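Local coordinates for teichoic acid biosynthesis protein F (Staphylococcus epidermidis, PDB 3L7I), which probably takes part in teichoic acid biosynthesis as a member of a GT-B-type transferase family, with two parallel Rossmann-like sheets preceded by a pair of helices, at residues Val316-Lys321 with Tyr341-Lys346; Tyr371-Met376 with Tyr383-Ser388; Ile492-Ser495 with Asp500-Arg503; Thr621-Val626 with Asp645-Gly650. All coordinates share one frame; numbering follows the deposited sequence.

Interaction 1 of 4, residues Val316-Lys321 with Tyr341-Lys346; sequences VNQFRK and YDLTDK. With SO4 (sulfate ion), chain E.
The carboxylate of Asp342 lies across the aliphatic stem of Lys321, while on the same turn of helix 316-331 the guanidinium of Arg320 takes a sulfate oxygen at its edge and in its plane. Asp342 OD2 comes within 3.4 Å of Lys321 CG, and the two side chains cross at about a right angle. With CG anti to the backbone N (chi1 -164°), the Asp342 carboxylate swings in toward this stem. The charged ends do not meet: Lys321 NZ stays 5.1 Å from Asp342 OD1. Beside this pair Leu343 sends its CD2 methyl against Lys321 CB at 3.7 Å, and the end of Gln318 reaches the same methyl from one turn earlier. Leu343 continues along the first helix onto Thr322 and His325.

Helix 316-331 and helix 336-344 follow each other in the chain, and the contact lies far from the chain's centre. Phe319 points away from helix 336-344, meeting Phe314 of the third subunit edge-to-face and Val330 of the second and fourth subunits, so the first helix also serves the tetramer. Arg320 NH1 donates to sulfate O4 at 3.0 Å in a fairly straight bond (160°), and its NH2 donates to Asn317 OD1 at 2.9 Å from above the carbonyl plane. Arg333 and Lys327 of the second subunit hold the same sulfate, probably taken up from the crystallisation liquor. Between the helices, van der Waals contact therefore dominates, to which the Lys321-Asp342 pair probably adds a weak long-range attraction; the hydrogen bonds lie apart, at Arg320.

Interaction 2 of 4, residues Tyr371-Met376 with Tyr383-Ser388; sequences YIYEYM and YRYIWS
Tyr373 presents one ring face to the indole edge of Trp387, whose NE1 sits above the plane, displaced toward the rim and 3.5 Å from Tyr373 CG. The two planes stand at 79°, an edge-to-face pair with 4.8 Å between the Tyr373 ring centroid and that of the five-membered ring of Trp387. The same tyrosine uses its own edge on the other partner: CE1 of Tyr373 approaches CB of Tyr385 at 3.7 Å, its rim turned toward the Tyr385 face in an offset edge-to-face pair (planes at 71°). A chi1 of 169° turns the Tyr373 ring away from its backbone N and toward the strand; its hydroxyl is hydrogen-bonded to Pro398 O and Ala401 N.

These three rings form an aromatic cluster inside the beta-alpha-beta unit of strand 354-358, helix 367-379 and strand 384-389, part of the seven-stranded parallel, Rossmann-like sheet, the first of the two in the GT-B-type fold. Helix and strand segments run nearly antiparallel, their axes 11.0 Å apart, a spacing filled by large side chains. One turn further along the helix, Met376 crosses Tyr385 at about a right angle, its CB 3.3 Å from Tyr385 OH. That hydroxyl is bonded to Tyr380 O. The Met376 chain bends at its last torsion (chi3 77°), carrying CE to 4.0 Å from Tyr383 CD1. Ile386 points away from the helix, packing on Ala414 of helix 409-417.

Interaction 3 of 4, residues Ile492-Ser495 with Asp500-Arg503; sequences IFRS and DEER
Arg494 NH2 is gripped by two carboxylates, Glu501 OE1 across the contact at 2.8 Å and Glu491 OE2 from the preceding turn of its own helix. The Glu501 link is a salt bridge, but as a hydrogen bond it is weak, being strongly bent (118° at the hydrogen). The guanidinium and carboxylate planes stand 69° apart, so the two groups do not lie flat together as a paired-oxygen bridge would require. Instead the stem of Glu501 passes over one guanidinium face, CB coming within 3.5 Å of Arg494 NH1 near the rim. The Arg494 chain sets out on the far side of CA-CB from its N (chi1 160°), then bends at the next two torsions, which curls the guanidinium over toward Glu501.

Helix 487-496 and the 3-10 turn 501-503 are consecutive pieces of a connection in the seven-stranded parallel sheet; the turn leads straight into 504-506, an outermost strand of that sheet within the chain. The salt bridge thus spans the short loop at the surface, where helix gives way to strand. On the helix's buried flank Phe493 packs on Pro447 and meets the ring of Phe497. Within the turn itself, Arg503 N donates to Asp500 O at 3.1 Å. The same two residues are joined again through their side chains: Asp500 OD2 lies at the edge of the Arg503 guanidinium, in its plane, in a weak, long salt bridge, 3.4 Å from NH1.

Interaction 4 of 4, residues Thr621-Val626 with Asp645-Gly650; sequences TDYSSV and DKYDKG. With SO4 (sulfate ion), chain G.
Tyr623 and Tyr647 stack face to face, their ring centroids 4.3 Å apart and their planes inclined by 19°. The closest atoms are CD1 of Tyr623 and CZ of Tyr647, at 3.8 Å; the side chains run past each other in opposite directions, bringing Tyr623 CE1 over the centre of the Tyr647 ring. On its opposite face the Tyr623 ring is backed by Asp622 CB, so that the ring lies between that carbon and Tyr647. Each hydroxyl is fixed from outside: Tyr623 OH by Asp643, Tyr647 OH by Lys449. Tyr647 sits at the centre of an inverse gamma turn, a tight bend that projects its ring toward the other loop.

Both segments are loops following strands of the six-stranded parallel sheet, and 621-626 leads from strand 618-621 into helix 626-630. There a sulfate is bound: Ser625 N donates to O4 at 2.6 Å and Ser624 OG to the same oxygen at 3.2 Å. Ser624 OG in turn accepts from Val626 N at 3.1 Å in an almost straight capping bond (172°), which probably helps to orient the hydroxyl. Behind the stack, Asp622 OD1 forms a salt bridge with Arg548, and OD2 is hydrogen-bonded to Thr546.

In the fold
Interaction 2 is the buried contact of the four, an aromatic cluster between helix and strand of the seven-stranded sheet. Interaction 3 belongs to that same sheet but lies at the surface, and relies on charge instead. Interaction 4 is partly buried in loops of the other sheet, combining ring stacking with anion binding; it and interaction 2 fall on opposite sides of the chain's centre. Interaction 1, also at the surface, joins helices 316-331 and 336-344 near the subunit interfaces, about 29 Å from interaction 4 at the nearest atoms. Sulfate accompanies interactions 1 and 4, held by side chains of two subunits in one and by a helix start in the other. None of the four touches another.

Interaction 1 of 4, residues Val316-Lys321 with Tyr341-Lys346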
# COMPACT_ATOMS: atom_id res chain seq x y z
N VAL A 316 -10.40 5.29 -10.94
CA VAL A 316 -9.63 6.08 -9.98
C VAL A 316 -10.49 6.61 -8.81
O VAL A 316 -10.04 6.63 -7.66
CB VAL A 316 -8.82 7.28 -10.61
CG1 VAL A 316 -8.52 7.04 -12.10
CG2 VAL A 316 -9.52 8.59 -10.37
N ASN A 317 -11.71 7.03 -9.06
CA ASN A 317 -12.49 7.48 -7.93
C ASN A 317 -12.79 6.40 -6.85
O ASN A 317 -12.82 6.71 -5.65
CB ASN A 317 -13.76 8.18 -8.39
CG ASN A 317 -13.50 9.59 -8.87
OD1 ASN A 317 -12.37 10.09 -8.79
ND2 ASN A 317 -14.54 10.24 -9.36
N GLN A 318 -13.00 5.15 -7.27
CA GLN A 318 -13.18 4.06 -6.30
C GLN A 318 -11.87 3.75 -5.59
O GLN A 318 -11.85 3.49 -4.39
CB GLN A 318 -13.72 2.79 -6.97
CG GLN A 318 -15.22 2.81 -7.22
CD GLN A 318 -16.05 2.89 -5.93
OE1 GLN A 318 -16.03 1.97 -5.11
NE2 GLN A 318 -16.80 3.99 -5.77
N PHE A 319 -10.77 3.79 -6.34
CA PHE A 319 -9.47 3.47 -5.79
C PHE A 319 -9.09 4.44 -4.68
O PHE A 319 -8.46 4.06 -3.69
CB PHE A 319 -8.41 3.49 -6.87
CG PHE A 319 -7.03 3.23 -6.36
CD1 PHE A 319 -6.67 1.97 -5.92
CD2 PHE A 319 -6.10 4.25 -6.31
CE1 PHE A 319 -5.38 1.73 -5.45
CE2 PHE A 319 -4.82 4.02 -5.85
CZ PHE A 319 -4.45 2.75 -5.42
N ARG A 320 -9.48 5.70 -4.86
CA ARG A 320 -9.27 6.71 -3.83
C ARG A 320 -10.09 6.41 -2.57
O ARG A 320 -9.56 6.42 -1.46
CB ARG A 320 -9.60 8.10 -4.36
CG ARG A 320 -8.50 8.68 -5.22
CD ARG A 320 -8.64 10.17 -5.27
NE ARG A 320 -9.60 10.63 -6.27
CZ ARG A 320 -10.29 11.77 -6.18
NH1 ARG A 320 -10.14 12.53 -5.10
NH2 ARG A 320 -11.13 12.12 -7.14
N LYS A 321 -11.38 6.17 -2.75
CA LYS A 321 -12.24 5.77 -1.65
C LYS A 321 -11.75 4.47 -1.01
O LYS A 321 -11.85 4.26 0.19
CB LYS A 321 -13.66 5.58 -2.14
CG LYS A 321 -14.35 6.85 -2.55
CD LYS A 321 -15.61 6.52 -3.30
CE LYS A 321 -16.14 7.71 -4.06
NZ LYS A 321 -16.46 7.27 -5.46
N TYR A 341 -19.47 3.52 3.80
CA TYR A 341 -20.68 4.02 3.17
C TYR A 341 -20.37 4.69 1.84
O TYR A 341 -21.08 4.47 0.86
CB TYR A 341 -21.39 5.00 4.11
CG TYR A 341 -22.18 6.07 3.41
CD1 TYR A 341 -23.50 5.87 3.07
CD2 TYR A 341 -21.60 7.29 3.12
CE1 TYR A 341 -24.23 6.84 2.43
CE2 TYR A 341 -22.32 8.28 2.47
CZ TYR A 341 -23.64 8.05 2.13
OH TYR A 341 -24.37 9.03 1.50
N ASP A 342 -19.30 5.48 1.81
CA ASP A 342 -18.85 6.18 0.61
C ASP A 342 -18.49 5.14 -0.47
O ASP A 342 -18.54 5.42 -1.66
CB ASP A 342 -17.65 7.06 0.96
CG ASP A 342 -17.34 8.12 -0.12
OD1 ASP A 342 -18.26 8.54 -0.85
OD2 ASP A 342 -16.16 8.55 -0.23
N LEU A 343 -18.17 3.93 -0.04
CA LEU A 343 -17.75 2.90 -0.98
C LEU A 343 -18.89 2.17 -1.64
O LEU A 343 -18.84 1.88 -2.83
CB LEU A 343 -16.84 1.86 -0.29
CG LEU A 343 -15.34 2.10 -0.48
CD1 LEU A 343 -14.54 1.04 0.24
CD2 LEU A 343 -15.02 2.13 -1.95
N THR A 344 -19.91 1.85 -0.85
CA THR A 344 -20.94 0.95 -1.34
C THR A 344 -22.20 1.73 -1.69
O THR A 344 -23.25 1.14 -1.96
CB THR A 344 -21.28 -0.15 -0.30
OG1 THR A 344 -21.93 0.44 0.83
CG2 THR A 344 -20.01 -0.89 0.15
N ASP A 345 -22.10 3.05 -1.68
CA ASP A 345 -23.28 3.85 -1.95
C ASP A 345 -23.60 3.84 -3.43
O ASP A 345 -22.98 4.54 -4.21
CB ASP A 345 -23.10 5.28 -1.46
CG ASP A 345 -24.35 6.10 -1.63
OD1 ASP A 345 -25.45 5.53 -1.43
OD2 ASP A 345 -24.24 7.30 -1.98
N LYS A 346 -24.57 3.03 -3.81
CA LYS A 346 -24.96 2.86 -5.20
C LYS A 346 -26.34 3.43 -5.37
O LYS A 346 -27.14 3.43 -4.44
CB LYS A 346 -24.97 1.37 -5.56
CG LYS A 346 -23.88 0.58 -4.84
CD LYS A 346 -23.82 -0.90 -5.19
CE LYS A 346 -22.57 -1.53 -4.55
NZ LYS A 346 -22.33 -2.94 -4.99
S SO4 E . -6.84 12.42 -3.04
O1 SO4 E . -6.19 11.24 -2.44
O2 SO4 E . -6.21 13.63 -2.51
O3 SO4 E . -6.71 12.41 -4.49
O4 SO4 E . -8.27 12.37 -2.70

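Interaction 2 of 4, residues Tyr371-Met376 with Tyr383-Ser388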
# COMPACT_ATOMS: atom_id res chain seq x y z
N TYR A 371 -43.59 18.40 11.94
CA TYR A 371 -44.96 18.51 11.44
C TYR A 371 -45.18 17.82 10.09
O TYR A 371 -46.25 17.26 9.84
CB TYR A 371 -45.42 19.97 11.41
CG TYR A 371 -45.58 20.52 12.81
CD1 TYR A 371 -44.50 21.02 13.51
CD2 TYR A 371 -46.83 20.51 13.44
CE1 TYR A 371 -44.64 21.50 14.79
CE2 TYR A 371 -46.98 21.00 14.71
CZ TYR A 371 -45.88 21.49 15.39
OH TYR A 371 -46.03 21.97 16.66
N ILE A 372 -44.17 17.86 9.22
CA ILE A 372 -44.27 17.14 7.96
C ILE A 372 -44.48 15.67 8.32
O ILE A 372 -45.36 15.01 7.77
CB ILE A 372 -43.02 17.35 7.05
CG1 ILE A 372 -42.96 18.80 6.57
CG2 ILE A 372 -43.03 16.39 5.86
CD1 ILE A 372 -41.67 19.16 5.81
N TYR A 373 -43.71 15.20 9.30
CA TYR A 373 -43.78 13.80 9.75
C TYR A 373 -45.10 13.44 10.41
O TYR A 373 -45.70 12.41 10.09
CB TYR A 373 -42.64 13.48 10.72
CG TYR A 373 -42.78 12.15 11.43
CD1 TYR A 373 -42.66 10.96 10.74
CD2 TYR A 373 -43.03 12.10 12.79
CE1 TYR A 373 -42.78 9.74 11.38
CE2 TYR A 373 -43.15 10.89 13.46
CZ TYR A 373 -43.02 9.71 12.74
OH TYR A 373 -43.14 8.50 13.39
N GLU A 374 -45.58 14.28 11.32
CA GLU A 374 -46.84 13.96 11.98
C GLU A 374 -48.02 13.92 10.99
O GLU A 374 -48.99 13.16 11.17
CB GLU A 374 -47.10 14.90 13.17
CG GLU A 374 -45.97 14.82 14.19
CD GLU A 374 -46.30 15.44 15.54
OE1 GLU A 374 -47.30 16.20 15.60
OE2 GLU A 374 -45.57 15.17 16.53
N TYR A 375 -47.93 14.72 9.93
CA TYR A 375 -48.98 14.72 8.93
C TYR A 375 -48.91 13.44 8.16
O TYR A 375 -49.93 12.82 7.89
CB TYR A 375 -48.85 15.89 7.97
CG TYR A 375 -49.75 15.75 6.76
CD1 TYR A 375 -51.04 16.29 6.76
CD2 TYR A 375 -49.32 15.07 5.63
CE1 TYR A 375 -51.87 16.15 5.66
CE2 TYR A 375 -50.13 14.93 4.53
CZ TYR A 375 -51.41 15.47 4.55
OH TYR A 375 -52.20 15.32 3.44
N MET A 376 -47.71 13.02 7.78
CA MET A 376 -47.58 11.80 7.00
C MET A 376 -47.94 10.54 7.80
O MET A 376 -48.49 9.60 7.25
CB MET A 376 -46.19 11.69 6.39
CG MET A 376 -46.00 12.68 5.28
SD MET A 376 -44.49 12.42 4.38
CE MET A 376 -44.89 11.01 3.34
N TYR A 383 -45.25 3.85 5.13
CA TYR A 383 -43.90 4.07 4.62
C TYR A 383 -42.86 3.81 5.72
O TYR A 383 -43.20 3.83 6.91
CB TYR A 383 -43.74 5.50 4.11
CG TYR A 383 -44.46 5.81 2.83
CD1 TYR A 383 -45.09 7.03 2.67
CD2 TYR A 383 -44.49 4.91 1.77
CE1 TYR A 383 -45.74 7.35 1.50
CE2 TYR A 383 -45.13 5.23 0.59
CZ TYR A 383 -45.76 6.46 0.46
OH TYR A 383 -46.42 6.82 -0.69
N ARG A 384 -41.61 3.56 5.33
CA ARG A 384 -40.56 3.42 6.33
C ARG A 384 -40.08 4.82 6.76
O ARG A 384 -39.38 5.51 6.01
CB ARG A 384 -39.39 2.56 5.81
CG ARG A 384 -38.33 2.26 6.89
CD ARG A 384 -37.52 0.99 6.61
NE ARG A 384 -36.22 1.24 5.98
CZ ARG A 384 -35.05 1.22 6.62
NH1 ARG A 384 -35.00 0.97 7.93
NH2 ARG A 384 -33.93 1.46 5.95
N TYR A 385 -40.47 5.24 7.96
CA TYR A 385 -40.01 6.51 8.51
C TYR A 385 -38.78 6.36 9.42
O TYR A 385 -38.76 5.52 10.34
CB TYR A 385 -41.14 7.23 9.23
CG TYR A 385 -42.28 7.58 8.30
CD1 TYR A 385 -42.25 8.75 7.55
CD2 TYR A 385 -43.38 6.75 8.17
CE1 TYR A 385 -43.29 9.08 6.70
CE2 TYR A 385 -44.42 7.07 7.32
CZ TYR A 385 -44.38 8.24 6.58
OH TYR A 385 -45.43 8.55 5.74
N ILE A 386 -37.75 7.16 9.14
CA ILE A 386 -36.52 7.14 9.91
C ILE A 386 -36.20 8.55 10.42
O ILE A 386 -36.26 9.51 9.67
CB ILE A 386 -35.37 6.62 9.07
CG1 ILE A 386 -35.70 5.20 8.59
CG2 ILE A 386 -34.10 6.58 9.88
CD1 ILE A 386 -34.84 4.70 7.44
N TRP A 387 -35.89 8.67 11.72
CA TRP A 387 -35.37 9.93 12.28
C TRP A 387 -33.89 9.84 12.70
O TRP A 387 -33.45 8.85 13.29
CB TRP A 387 -36.23 10.40 13.46
CG TRP A 387 -37.39 11.27 13.05
CD1 TRP A 387 -38.61 10.86 12.57
CD2 TRP A 387 -37.44 12.69 13.09
NE1 TRP A 387 -39.41 11.95 12.30
CE2 TRP A 387 -38.71 13.08 12.60
CE3 TRP A 387 -36.54 13.67 13.49
CZ2 TRP A 387 -39.08 14.41 12.50
CZ3 TRP A 387 -36.92 14.99 13.40
CH2 TRP A 387 -38.18 15.35 12.91
N SER A 388 -33.12 10.87 12.39
CA SER A 388 -31.70 10.89 12.74
C SER A 388 -31.47 11.86 13.87
O SER A 388 -31.96 12.98 13.81
CB SER A 388 -30.91 11.28 11.51
OG SER A 388 -29.79 12.08 11.84

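Interaction 3 of 4, residues Ile492-Ser495 with Asp500-Arg503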
# COMPACT_ATOMS: atom_id res chain seq x y z
N ILE A 492 -34.78 36.97 -1.29
CA ILE A 492 -33.55 36.81 -0.54
C ILE A 492 -32.93 35.44 -0.82
O ILE A 492 -31.72 35.33 -0.93
CB ILE A 492 -33.79 36.93 0.97
CG1 ILE A 492 -34.13 38.36 1.35
CG2 ILE A 492 -32.59 36.47 1.77
CD1 ILE A 492 -34.67 38.49 2.75
N PHE A 493 -33.75 34.40 -0.93
CA PHE A 493 -33.19 33.07 -1.10
C PHE A 493 -32.57 32.91 -2.47
O PHE A 493 -31.53 32.29 -2.61
CB PHE A 493 -34.22 31.96 -0.87
CG PHE A 493 -34.63 31.81 0.55
CD1 PHE A 493 -33.84 32.32 1.56
CD2 PHE A 493 -35.80 31.16 0.89
CE1 PHE A 493 -34.22 32.20 2.86
CE2 PHE A 493 -36.19 31.04 2.20
CZ PHE A 493 -35.40 31.57 3.18
N ARG A 494 -33.23 33.48 -3.47
CA ARG A 494 -32.75 33.43 -4.84
C ARG A 494 -31.33 33.99 -4.95
O ARG A 494 -30.56 33.59 -5.82
CB ARG A 494 -33.74 34.16 -5.75
CG ARG A 494 -33.15 34.60 -7.07
CD ARG A 494 -34.12 34.38 -8.20
NE ARG A 494 -35.41 35.03 -7.96
CZ ARG A 494 -36.41 35.03 -8.83
NH1 ARG A 494 -36.27 34.40 -10.00
NH2 ARG A 494 -37.55 35.65 -8.55
N SER A 495 -30.97 34.89 -4.05
CA SER A 495 -29.63 35.47 -4.00
C SER A 495 -28.70 34.80 -2.97
O SER A 495 -27.56 34.44 -3.28
CB SER A 495 -29.74 36.97 -3.69
OG SER A 495 -28.54 37.51 -3.13
N ASP A 500 -32.76 28.66 -7.74
CA ASP A 500 -33.67 29.03 -8.81
C ASP A 500 -35.04 29.22 -8.18
O ASP A 500 -35.38 28.52 -7.24
CB ASP A 500 -33.76 27.93 -9.87
CG ASP A 500 -32.41 27.52 -10.42
OD1 ASP A 500 -31.62 28.41 -10.83
OD2 ASP A 500 -32.14 26.30 -10.47
N GLU A 501 -35.84 30.15 -8.69
CA GLU A 501 -37.19 30.31 -8.16
C GLU A 501 -37.96 29.03 -8.44
O GLU A 501 -38.89 28.68 -7.71
CB GLU A 501 -37.89 31.51 -8.79
CG GLU A 501 -39.34 31.69 -8.31
CD GLU A 501 -39.83 33.13 -8.37
OE1 GLU A 501 -39.53 33.83 -9.38
OE2 GLU A 501 -40.52 33.57 -7.41
N GLU A 502 -37.55 28.34 -9.48
CA GLU A 502 -38.19 27.11 -9.91
C GLU A 502 -38.15 26.02 -8.84
O GLU A 502 -38.87 25.04 -8.93
CB GLU A 502 -37.51 26.61 -11.19
CG GLU A 502 -36.89 27.73 -12.04
CD GLU A 502 -37.16 27.54 -13.54
OE1 GLU A 502 -37.74 26.49 -13.92
OE2 GLU A 502 -36.81 28.44 -14.34
N ARG A 503 -37.31 26.21 -7.83
CA ARG A 503 -37.13 25.19 -6.79
C ARG A 503 -37.75 25.60 -5.44
O ARG A 503 -37.80 24.80 -4.51
CB ARG A 503 -35.65 24.87 -6.61
CG ARG A 503 -35.19 23.65 -7.34
CD ARG A 503 -33.73 23.73 -7.62
NE ARG A 503 -33.15 22.40 -7.80
CZ ARG A 503 -32.19 22.11 -8.68
NH1 ARG A 503 -31.71 23.06 -9.49
NH2 ARG A 503 -31.72 20.86 -8.76

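Interaction 4 of 4, residues Thr621-Val626 with Asp645-Gly650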
# COMPACT_ATOMS: atom_id res chain seq x y z
N THR A 621 -38.86 40.63 22.02
CA THR A 621 -37.67 40.11 21.38
C THR A 621 -36.76 41.28 20.98
O THR A 621 -36.97 42.40 21.44
CB THR A 621 -38.07 39.23 20.21
OG1 THR A 621 -36.91 38.55 19.73
CG2 THR A 621 -38.68 40.07 19.09
N ASP A 622 -35.73 41.03 20.17
CA ASP A 622 -34.91 42.12 19.65
C ASP A 622 -34.55 41.97 18.18
O ASP A 622 -35.16 42.63 17.34
CB ASP A 622 -33.66 42.34 20.50
CG ASP A 622 -32.99 41.06 20.88
OD1 ASP A 622 -32.98 40.76 22.09
OD2 ASP A 622 -32.48 40.35 20.00
N TYR A 623 -33.56 41.12 17.88
CA TYR A 623 -33.17 40.84 16.50
C TYR A 623 -33.35 39.36 16.23
O TYR A 623 -32.41 38.59 16.28
CB TYR A 623 -31.69 41.20 16.29
CG TYR A 623 -31.27 42.36 17.12
CD1 TYR A 623 -30.38 42.20 18.17
CD2 TYR A 623 -31.82 43.63 16.88
CE1 TYR A 623 -30.02 43.27 18.96
CE2 TYR A 623 -31.47 44.71 17.67
CZ TYR A 623 -30.57 44.54 18.70
OH TYR A 623 -30.21 45.61 19.49
N SER A 624 -34.56 38.94 15.93
CA SER A 624 -34.75 37.52 15.76
C SER A 624 -35.78 37.23 14.72
O SER A 624 -36.79 37.93 14.61
CB SER A 624 -35.16 36.88 17.08
OG SER A 624 -35.41 35.50 16.90
N SER A 625 -35.52 36.18 13.95
CA SER A 625 -36.45 35.69 12.97
C SER A 625 -37.75 35.16 13.59
O SER A 625 -38.70 34.85 12.87
CB SER A 625 -35.78 34.59 12.14
OG SER A 625 -36.71 33.62 11.71
N VAL A 626 -37.80 35.03 14.92
CA VAL A 626 -39.06 34.63 15.55
C VAL A 626 -40.16 35.66 15.38
O VAL A 626 -41.33 35.31 15.37
CB VAL A 626 -38.96 34.31 17.08
CG1 VAL A 626 -38.20 33.03 17.31
CG2 VAL A 626 -38.38 35.50 17.86
N ASP A 645 -27.14 50.44 19.82
CA ASP A 645 -26.09 51.32 19.31
C ASP A 645 -24.87 50.50 18.89
O ASP A 645 -24.30 50.72 17.82
CB ASP A 645 -25.68 52.35 20.35
CG ASP A 645 -26.86 52.91 21.09
OD1 ASP A 645 -27.13 54.12 20.94
OD2 ASP A 645 -27.55 52.12 21.80
N LYS A 646 -24.48 49.56 19.73
CA LYS A 646 -23.41 48.65 19.37
C LYS A 646 -23.67 48.10 17.97
O LYS A 646 -22.78 48.13 17.12
CB LYS A 646 -23.31 47.51 20.39
CG LYS A 646 -22.86 47.96 21.78
CD LYS A 646 -22.74 46.78 22.75
CE LYS A 646 -21.43 46.01 22.55
NZ LYS A 646 -21.41 44.74 23.35
N TYR A 647 -24.88 47.61 17.73
CA TYR A 647 -25.25 46.98 16.46
C TYR A 647 -25.20 47.89 15.22
O TYR A 647 -26.18 47.98 14.48
CB TYR A 647 -26.64 46.35 16.56
CG TYR A 647 -26.68 44.84 16.68
CD1 TYR A 647 -26.13 44.20 17.79
CD2 TYR A 647 -27.30 44.06 15.71
CE1 TYR A 647 -26.19 42.80 17.91
CE2 TYR A 647 -27.36 42.67 15.82
CZ TYR A 647 -26.80 42.05 16.92
OH TYR A 647 -26.86 40.67 17.03
N ASP A 648 -24.07 48.55 15.02
CA ASP A 648 -23.69 49.10 13.71
C ASP A 648 -24.27 50.45 13.28
O ASP A 648 -24.29 50.76 12.08
CB ASP A 648 -23.93 48.07 12.60
CG ASP A 648 -22.87 47.00 12.56
OD1 ASP A 648 -21.68 47.37 12.55
OD2 ASP A 648 -23.23 45.80 12.53
N LYS A 649 -24.73 51.25 14.23
CA LYS A 649 -25.23 52.59 13.93
C LYS A 649 -26.45 52.54 12.98
O LYS A 649 -27.60 52.56 13.44
CB LYS A 649 -24.11 53.46 13.35
CG LYS A 649 -22.73 53.16 13.95
CD LYS A 649 -21.85 54.40 14.07
CE LYS A 649 -20.63 54.10 14.92
NZ LYS A 649 -20.16 55.29 15.67
N GLY A 650 -26.20 52.48 11.68
CA GLY A 650 -27.27 52.35 10.70
C GLY A 650 -27.31 51.00 10.01
O GLY A 650 -27.70 50.89 8.84
S SO4 G . -32.12 34.62 14.42
O1 SO4 G . -31.58 34.14 15.69
O2 SO4 G . -31.66 35.99 14.19
O3 SO4 G . -31.68 33.77 13.32
O4 SO4 G . -33.58 34.60 14.48